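Local coordinates for putative uncharacterized protein gbs0355 (Streptococcus agalactiae, PDB 3OKZ) that is of unknown function but belongs to the LytR/CpsA/Psr family, and so probably attaches glycopolymers to the bacterial cell wall, as relatives do, at residues P19-L24 and N108-M113. Residues are numbered along the deposited sequence; the frame is centred on the assembly and turned at random.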
loop_
_atom_site.group_PDB
_atom_site.type_symbol
_atom_site.label_atom_id
_atom_site.label_comp_id
_atom_site.label_asym_id
_atom_site.label_seq_id
_atom_site.Cartn_x
_atom_site.Cartn_y
_atom_site.Cartn_z
ATOM N N PRO A 19 -17.161 -2.988 -8.944
ATOM C CA PRO A 19 -15.705 -2.816 -8.855
ATOM C C PRO A 19 -15.362 -1.880 -7.702
ATOM O O PRO A 19 -16.096 -0.927 -7.434
ATOM C CB PRO A 19 -15.352 -2.199 -10.201
ATOM C CG PRO A 19 -16.357 -2.787 -11.108
ATOM C CD PRO A 19 -17.626 -2.694 -10.308
ATOM N N PHE A 20 -14.256 -2.126 -7.013
ATOM C CA PHE A 20 -13.949 -1.238 -5.915
ATOM C C PHE A 20 -12.471 -1.003 -5.676
ATOM O O PHE A 20 -11.620 -1.679 -6.253
ATOM C CB PHE A 20 -14.616 -1.753 -4.650
ATOM C CG PHE A 20 -14.026 -3.032 -4.132
ATOM C CD1 PHE A 20 -13.018 -3.009 -3.168
ATOM C CD2 PHE A 20 -14.483 -4.266 -4.598
ATOM C CE1 PHE A 20 -12.480 -4.198 -2.673
ATOM C CE2 PHE A 20 -13.947 -5.463 -4.104
ATOM C CZ PHE A 20 -12.947 -5.428 -3.143
ATOM N N SER A 21 -12.189 -0.009 -4.835
ATOM C CA SER A 21 -10.826 0.356 -4.481
ATOM C C SER A 21 -10.645 0.232 -2.991
ATOM O O SER A 21 -11.504 0.635 -2.207
ATOM C CB SER A 21 -10.507 1.794 -4.899
ATOM O OG SER A 21 -11.224 2.755 -4.135
ATOM N N ILE A 22 -9.523 -0.353 -2.609
ATOM C CA ILE A 22 -9.204 -0.511 -1.209
ATOM C C ILE A 22 -7.764 -0.061 -1.012
ATOM O O ILE A 22 -6.873 -0.393 -1.799
ATOM C CB ILE A 22 -9.363 -1.977 -0.762
ATOM C CG1 ILE A 22 -8.989 -2.121 0.714
ATOM C CG2 ILE A 22 -8.518 -2.875 -1.640
ATOM C CD1 ILE A 22 -9.126 -3.544 1.263
ATOM N N LEU A 23 -7.556 0.741 0.020
ATOM C CA LEU A 23 -6.231 1.220 0.346
ATOM C C LEU A 23 -5.666 0.181 1.276
ATOM O O LEU A 23 -6.133 0.027 2.411
ATOM C CB LEU A 23 -6.295 2.555 1.070
ATOM C CG LEU A 23 -4.921 3.089 1.471
ATOM C CD1 LEU A 23 -4.057 3.199 0.231
ATOM C CD2 LEU A 23 -5.062 4.445 2.132
ATOM N N LEU A 24 -4.674 -0.544 0.784
ATOM C CA LEU A 24 -4.032 -1.580 1.563
ATOM C C LEU A 24 -2.783 -0.982 2.220
ATOM O O LEU A 24 -1.945 -0.372 1.552
ATOM C CB LEU A 24 -3.698 -2.759 0.633
ATOM C CG LEU A 24 -3.181 -4.096 1.167
ATOM C CD1 LEU A 24 -1.684 -4.014 1.426
ATOM C CD2 LEU A 24 -3.945 -4.481 2.437
ATOM N N ASN A 108 -12.507 8.670 -4.569
ATOM C CA ASN A 108 -12.977 8.204 -3.275
ATOM C C ASN A 108 -12.590 6.735 -3.182
ATOM O O ASN A 108 -12.914 5.914 -4.054
ATOM C CB ASN A 108 -14.493 8.402 -3.153
ATOM C CG ASN A 108 -14.872 9.872 -2.888
ATOM O OD1 ASN A 108 -16.052 10.212 -2.744
ATOM N ND2 ASN A 108 -13.864 10.742 -2.820
ATOM N N VAL A 109 -11.857 6.415 -2.131
ATOM C CA VAL A 109 -11.374 5.055 -1.907
ATOM C C VAL A 109 -12.380 4.192 -1.140
ATOM O O VAL A 109 -12.452 4.251 0.083
ATOM C CB VAL A 109 -10.041 5.088 -1.119
ATOM C CG1 VAL A 109 -9.482 3.690 -0.975
ATOM C CG2 VAL A 109 -9.055 5.995 -1.817
ATOM N N ASP A 110 -13.137 3.383 -1.866
ATOM C CA ASP A 110 -14.143 2.499 -1.282
ATOM C C ASP A 110 -13.834 1.937 0.111
ATOM O O ASP A 110 -14.542 2.214 1.082
ATOM C CB ASP A 110 -14.405 1.346 -2.252
ATOM C CG ASP A 110 -15.213 1.775 -3.451
ATOM O OD1 ASP A 110 -15.036 1.193 -4.536
ATOM O OD2 ASP A 110 -16.038 2.695 -3.303
ATOM N N TYR A 111 -12.779 1.142 0.210
ATOM C CA TYR A 111 -12.434 0.545 1.489
ATOM C C TYR A 111 -11.028 0.877 1.960
ATOM O O TYR A 111 -10.352 1.737 1.404
ATOM C CB TYR A 111 -12.636 -0.975 1.423
ATOM C CG TYR A 111 -14.033 -1.336 0.996
ATOM C CD1 TYR A 111 -14.348 -1.513 -0.349
ATOM C CD2 TYR A 111 -15.069 -1.391 1.930
ATOM C CE1 TYR A 111 -15.665 -1.727 -0.756
ATOM C CE2 TYR A 111 -16.390 -1.601 1.533
ATOM C CZ TYR A 111 -16.682 -1.762 0.191
ATOM O OH TYR A 111 -17.994 -1.907 -0.199
ATOM N N PHE A 112 -10.590 0.179 2.995
ATOM C CA PHE A 112 -9.288 0.423 3.568
ATOM C C PHE A 112 -8.909 -0.744 4.464
ATOM O O PHE A 112 -9.721 -1.243 5.248
ATOM C CB PHE A 112 -9.353 1.714 4.386
ATOM C CG PHE A 112 -8.385 1.768 5.518
ATOM C CD1 PHE A 112 -7.085 2.239 5.321
ATOM C CD2 PHE A 112 -8.764 1.324 6.785
ATOM C CE1 PHE A 112 -6.166 2.269 6.367
ATOM C CE2 PHE A 112 -7.856 1.345 7.845
ATOM C CZ PHE A 112 -6.550 1.820 7.632
HETATM N N MSE A 113 -7.666 -1.182 4.346
HETATM C CA MSE A 113 -7.211 -2.279 5.174
HETATM C C MSE A 113 -5.801 -2.030 5.680
HETATM O O MSE A 113 -4.909 -1.591 4.935
HETATM C CB MSE A 113 -7.258 -3.585 4.390
HETATM C CG MSE A 113 -6.758 -4.777 5.181
HETATM SE SE MSE A 113 -6.830 -6.423 4.203
HETATM C CE MSE A 113 -8.541 -7.057 4.784
HETATM O O HOH W 1 -13.703 3.656 -5.387
#
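Two neighbouring parallel strands in the mixed sheet of this LytR/CpsA/Psr domain start side by side here, 20-24 and 111-113; between them the chain passes through strands 41-51 and 56-62 before helix 93-105 leads into the second. The backbone bonds run from Y111 N to S21 O (2.8 Å), from L23 N to Y111 O (3.3 Å) and from M113 N to L23 O (2.7 Å). All three are nearly straight, but L23 N sits above the plane of the Y111 carbonyl.

On the face carrying I22, Y111, L24 and M113, the Y111 ring turns its edge to the face of F20, planes at 90° and centroids 5.3 Å apart in an offset T-shaped pair. Y234 makes a further edge-to-face pair with F20, and Y111 OH is hydrogen-bonded to I14 N. Further along, I22 is fully extended, so CD1 reaches M113 CB at 3.6 Å, while L24 CD2 lies 3.9 Å from SE of selenomethionine M113, the chains side by side. On the other face, with L23 and F112, L23 CB meets V109 CG1, and both residues touch L98 of the helix.

Before strand 111-113 the D110 side chain continues the pairing: OD1 accepts S21 N at 3.1 Å through its anti lone pair, and S11 OG hydrogen-bonds OD2. S21 OG, tucked between its own N and carbonyl carbon (chi1 69°), weakly accepts D110 N and bonds to a water that donates to N108 O at 2.7 Å.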